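Local coordinates for protein group II chitinase (Ostrinia furnacalis, PDB 6JAW) that probably hydrolyses chitin as an endochitinase, this chain being one family 18 glycosyl hydrolase domain of a much longer protein, at residues 167-172 and 194-199. Numbering follows the deposited sequence.
Sequences SAAVSP and AVMTYD. With BBO (2-[3-(morpholin-4-yl)propyl]-1H-benzo[de]isoquinoline-1,3(2H)-dione), chain B.
Ala169 pairs with Ala194 and Val170 with Val195 where strands 165-170 and 192-195 run parallel, joined by two backbone hydrogen bonds, Ala194 N to Ala168 O (2.7 Å) and Val170 N to Ala194 O (2.8 Å). A third, Met196 N to Val170 O (3.0 Å), carries the pairing one residue past the strand end and is nearly linear, with an N-H...O angle of 171°. A weaker CA-H...O contact from Ala169 CA (3.2 Å) to Ala194 O supplements the N-H of Val170.

The two faces of the pair are packed differently. On the face of Ala169 and Ala194, the long side chain of Met196 leans back across the strand ends. Its chi3 of -76° bends the chain and brings CE within 3.8 Å of Ala169 CB and 3.4 Å of Val170 O, while Met344 of strand 342-346 covers the methionine and Ala194 from within the barrel. On the other face the CG2 methyls of Val170 and Val195 meet at 3.9 Å, and Trp234 of helix 227-236 packs on both valines.

Beyond the strands the two segments stay close at Pro172, whose CB, CG and CD all lie on Met196 O, CG at 3.1 Å. The same carbonyl accepts Tyr198 N in an inverse gamma turn centred on Thr197.

Past this turn the direct contact thins out. Tyr198 meets 167-172 only through its carbonyl oxygen near Pro172 CG, and Asp199 makes no contact with it; Asp199 instead faces the ligand, its OD2 modelled against the morpholine nitrogen N02 of BBO at a separation too short for the exact geometry to be trusted, while OD1 is held by Tyr251 and Gln253. Tight strand pairing inside the barrel wall, giving way to a ligand-binding loop at the C-terminal strand ends, is characteristic of the TIM barrel of family 18 chitinases, whose substrate cleft lies at that end.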
ATOM      1  N   SER A 167       1.427 -13.184   3.410  1.00 12.25           N
ATOM      2  CA  SER A 167       1.158 -12.340   2.261  1.00 15.41           C
ATOM      3  C   SER A 167       2.353 -11.433   2.037  1.00 13.79           C
ATOM      4  O   SER A 167       3.279 -11.372   2.848  1.00 13.88           O
ATOM      5  CB  SER A 167      -0.118 -11.519   2.461  1.00 18.03           C
ATOM      6  OG  SER A 167      -0.015 -10.739   3.637  1.00 15.60           O
ATOM      7  N   ALA A 168       2.330 -10.722   0.919  1.00 12.85           N
ATOM      8  CA  ALA A 168       3.414  -9.806   0.612  1.00 14.50           C
ATOM      9  C   ALA A 168       2.855  -8.615  -0.143  1.00 14.38           C
ATOM     10  O   ALA A 168       1.994  -8.770  -1.013  1.00 15.74           O
ATOM     11  CB  ALA A 168       4.513 -10.485  -0.214  1.00 14.66           C
ATOM     12  N   ALA A 169       3.341  -7.430   0.210  1.00 13.87           N
ATOM     13  CA  ALA A 169       3.144  -6.236  -0.595  1.00 16.99           C
ATOM     14  C   ALA A 169       4.297  -6.143  -1.582  1.00 15.65           C
ATOM     15  O   ALA A 169       5.463  -6.218  -1.183  1.00 17.03           O
ATOM     16  CB  ALA A 169       3.082  -4.988   0.289  1.00 13.33           C
ATOM     17  N   VAL A 170       3.976  -5.996  -2.869  1.00 14.26           N
ATOM     18  CA  VAL A 170       4.968  -6.127  -3.926  1.00 15.34           C
ATOM     19  C   VAL A 170       4.933  -4.925  -4.861  1.00 16.34           C
ATOM     20  O   VAL A 170       3.933  -4.213  -4.974  1.00 14.56           O
ATOM     21  CB  VAL A 170       4.762  -7.413  -4.741  1.00 15.73           C
ATOM     22  CG1 VAL A 170       4.886  -8.628  -3.842  1.00 11.78           C
ATOM     23  CG2 VAL A 170       3.405  -7.361  -5.423  1.00 11.34           C
ATOM     24  N   SER A 171       6.042  -4.746  -5.571  1.00 13.81           N
ATOM     25  CA  SER A 171       6.226  -3.597  -6.437  1.00 14.43           C
ATOM     26  C   SER A 171       5.293  -3.656  -7.647  1.00 14.59           C
ATOM     27  O   SER A 171       4.994  -4.737  -8.160  1.00 12.00           O
ATOM     28  CB  SER A 171       7.671  -3.535  -6.920  1.00 14.03           C
ATOM     29  OG  SER A 171       7.816  -2.553  -7.928  1.00 17.76           O
ATOM     30  N   PRO A 172       4.823  -2.499  -8.117  1.00 12.57           N
ATOM     31  CA  PRO A 172       4.130  -2.418  -9.407  1.00 13.39           C
ATOM     32  C   PRO A 172       5.051  -2.216 -10.601  1.00 16.33           C
ATOM     33  O   PRO A 172       4.561  -2.173 -11.736  1.00 15.57           O
ATOM     34  CB  PRO A 172       3.258  -1.172  -9.219  1.00 14.28           C
ATOM     35  CG  PRO A 172       4.181  -0.255  -8.458  1.00 16.21           C
ATOM     36  CD  PRO A 172       4.915  -1.176  -7.470  1.00 13.78           C
ATOM     37  N   ALA A 194      -0.294  -8.349  -2.441  1.00 14.35           N
ATOM     38  CA  ALA A 194      -0.832  -6.991  -2.474  1.00 17.16           C
ATOM     39  C   ALA A 194       0.043  -6.189  -3.420  1.00 15.56           C
ATOM     40  O   ALA A 194       1.156  -5.791  -3.073  1.00 16.53           O
ATOM     41  CB  ALA A 194      -0.880  -6.373  -1.079  1.00 15.45           C
ATOM     42  N   VAL A 195      -0.448  -5.966  -4.630  1.00 13.37           N
ATOM     43  CA  VAL A 195       0.321  -5.214  -5.609  1.00 13.41           C
ATOM     44  C   VAL A 195       0.127  -3.731  -5.327  1.00 16.28           C
ATOM     45  O   VAL A 195      -0.999  -3.223  -5.350  1.00 16.83           O
ATOM     46  CB  VAL A 195      -0.096  -5.571  -7.037  1.00 15.48           C
ATOM     47  CG1 VAL A 195       0.788  -4.840  -8.012  1.00 15.98           C
ATOM     48  CG2 VAL A 195      -0.011  -7.076  -7.244  1.00 16.62           C
ATOM     49  N   MET A 196       1.226  -3.036  -5.041  1.00 14.48           N
ATOM     50  CA  MET A 196       1.172  -1.631  -4.645  1.00 18.29           C
ATOM     51  C   MET A 196       1.092  -0.760  -5.900  1.00 18.64           C
ATOM     52  O   MET A 196       2.030  -0.051  -6.272  1.00 16.32           O
ATOM     53  CB  MET A 196       2.375  -1.283  -3.783  1.00 18.36           C
ATOM     54  CG  MET A 196       2.299  -1.918  -2.405  1.00 23.18           C
ATOM     55  SD  MET A 196       3.732  -1.565  -1.385  1.00 32.74           S
ATOM     56  CE  MET A 196       4.928  -2.670  -2.116  1.00 17.94           C
ATOM     57  N   THR A 197      -0.078  -0.824  -6.546  1.00 13.67           N
ATOM     58  CA  THR A 197      -0.345  -0.094  -7.786  1.00 15.92           C
ATOM     59  C   THR A 197      -0.584   1.389  -7.493  1.00 16.44           C
ATOM     60  O   THR A 197      -1.654   1.942  -7.737  1.00 16.99           O
ATOM     61  CB  THR A 197      -1.533  -0.710  -8.519  1.00 18.99           C
ATOM     62  OG1 THR A 197      -2.540  -1.076  -7.570  1.00 23.14           O
ATOM     63  CG2 THR A 197      -1.115  -1.963  -9.305  1.00 14.88           C
ATOM     64  N   TYR A 198       0.447   2.026  -6.947  1.00 16.41           N
ATOM     65  CA  TYR A 198       0.443   3.460  -6.680  1.00 18.42           C
ATOM     66  C   TYR A 198       1.891   3.907  -6.543  1.00 19.29           C
ATOM     67  O   TYR A 198       2.817   3.094  -6.602  1.00 17.50           O
ATOM     68  CB  TYR A 198      -0.380   3.821  -5.437  1.00 14.39           C
ATOM     69  CG  TYR A 198      -0.158   2.921  -4.247  1.00 15.03           C
ATOM     70  CD1 TYR A 198       0.994   3.023  -3.473  1.00 17.45           C
ATOM     71  CD2 TYR A 198      -1.107   1.973  -3.889  1.00 17.68           C
ATOM     72  CE1 TYR A 198       1.198   2.199  -2.383  1.00 21.99           C
ATOM     73  CE2 TYR A 198      -0.915   1.144  -2.795  1.00 17.77           C
ATOM     74  CZ  TYR A 198       0.237   1.261  -2.047  1.00 20.76           C
ATOM     75  OH  TYR A 198       0.426   0.439  -0.958  1.00 21.93           O
ATOM     76  N   ASP A 199       2.076   5.216  -6.372  1.00 14.33           N
ATOM     77  CA  ASP A 199       3.396   5.844  -6.413  1.00 13.59           C
ATOM     78  C   ASP A 199       4.114   5.560  -7.727  1.00 16.61           C
ATOM     79  O   ASP A 199       5.340   5.427  -7.760  1.00 18.22           O
ATOM     80  CB  ASP A 199       4.267   5.406  -5.235  1.00 19.38           C
ATOM     81  CG  ASP A 199       3.758   5.928  -3.918  1.00 25.32           C
ATOM     82  OD1 ASP A 199       2.928   6.866  -3.916  1.00 23.46           O
ATOM     83  OD2 ASP A 199       4.171   5.377  -2.886  1.00 30.73           O
TER
HETATM   84  C10 BBO B2101      10.512   5.748  -5.975  1.00 32.42           C
HETATM   85  C13 BBO B2101       7.104   6.026  -2.352  1.00 41.62           C
HETATM   86  C15 BBO B2101       6.267   5.009  -0.212  1.00 50.89           C
HETATM   87  C17 BBO B2101       2.698   4.980   0.630  1.00 49.93           C
HETATM   88  C01 BBO B2101      11.700   6.167  -6.563  1.00 33.33           C
HETATM   89  C02 BBO B2101      12.470   7.176  -5.970  1.00 32.68           C
HETATM   90  C03 BBO B2101      12.047   7.768  -4.781  1.00 35.66           C
HETATM   91  C04 BBO B2101      12.785   8.783  -4.152  1.00 32.22           C
HETATM   92  C05 BBO B2101      12.308   9.341  -2.957  1.00 37.50           C
HETATM   93  C06 BBO B2101      11.132   8.917  -2.381  1.00 39.57           C
HETATM   94  C07 BBO B2101      10.420   7.934  -2.996  1.00 36.59           C
HETATM   95  C08 BBO B2101      10.864   7.349  -4.196  1.00 33.12           C
HETATM   96  C09 BBO B2101      10.102   6.336  -4.804  1.00 31.75           C
HETATM   97  C11 BBO B2101       8.801   5.871  -4.160  1.00 34.29           C
HETATM   98  C12 BBO B2101       9.123   7.471  -2.357  1.00 37.31           C
HETATM   99  C14 BBO B2101       7.185   4.811  -1.426  1.00 50.01           C
HETATM  100  C16 BBO B2101       3.993   4.378   0.064  1.00 55.55           C
HETATM  101  C18 BBO B2101       4.080   6.798   1.238  1.00 63.58           C
HETATM  102  C19 BBO B2101       4.600   6.724  -0.191  1.00 59.28           C
HETATM  103  N01 BBO B2101       8.356   6.449  -2.954  1.00 40.16           N
HETATM  104  N02 BBO B2101       4.893   5.342  -0.573  1.00 66.63           N
HETATM  105  O01 BBO B2101       8.052   4.863  -4.764  1.00 44.85           O
HETATM  106  O02 BBO B2101       8.699   8.064  -1.168  1.00 48.22           O
HETATM  107  O03 BBO B2101       2.827   6.192   1.328  1.00 59.93           O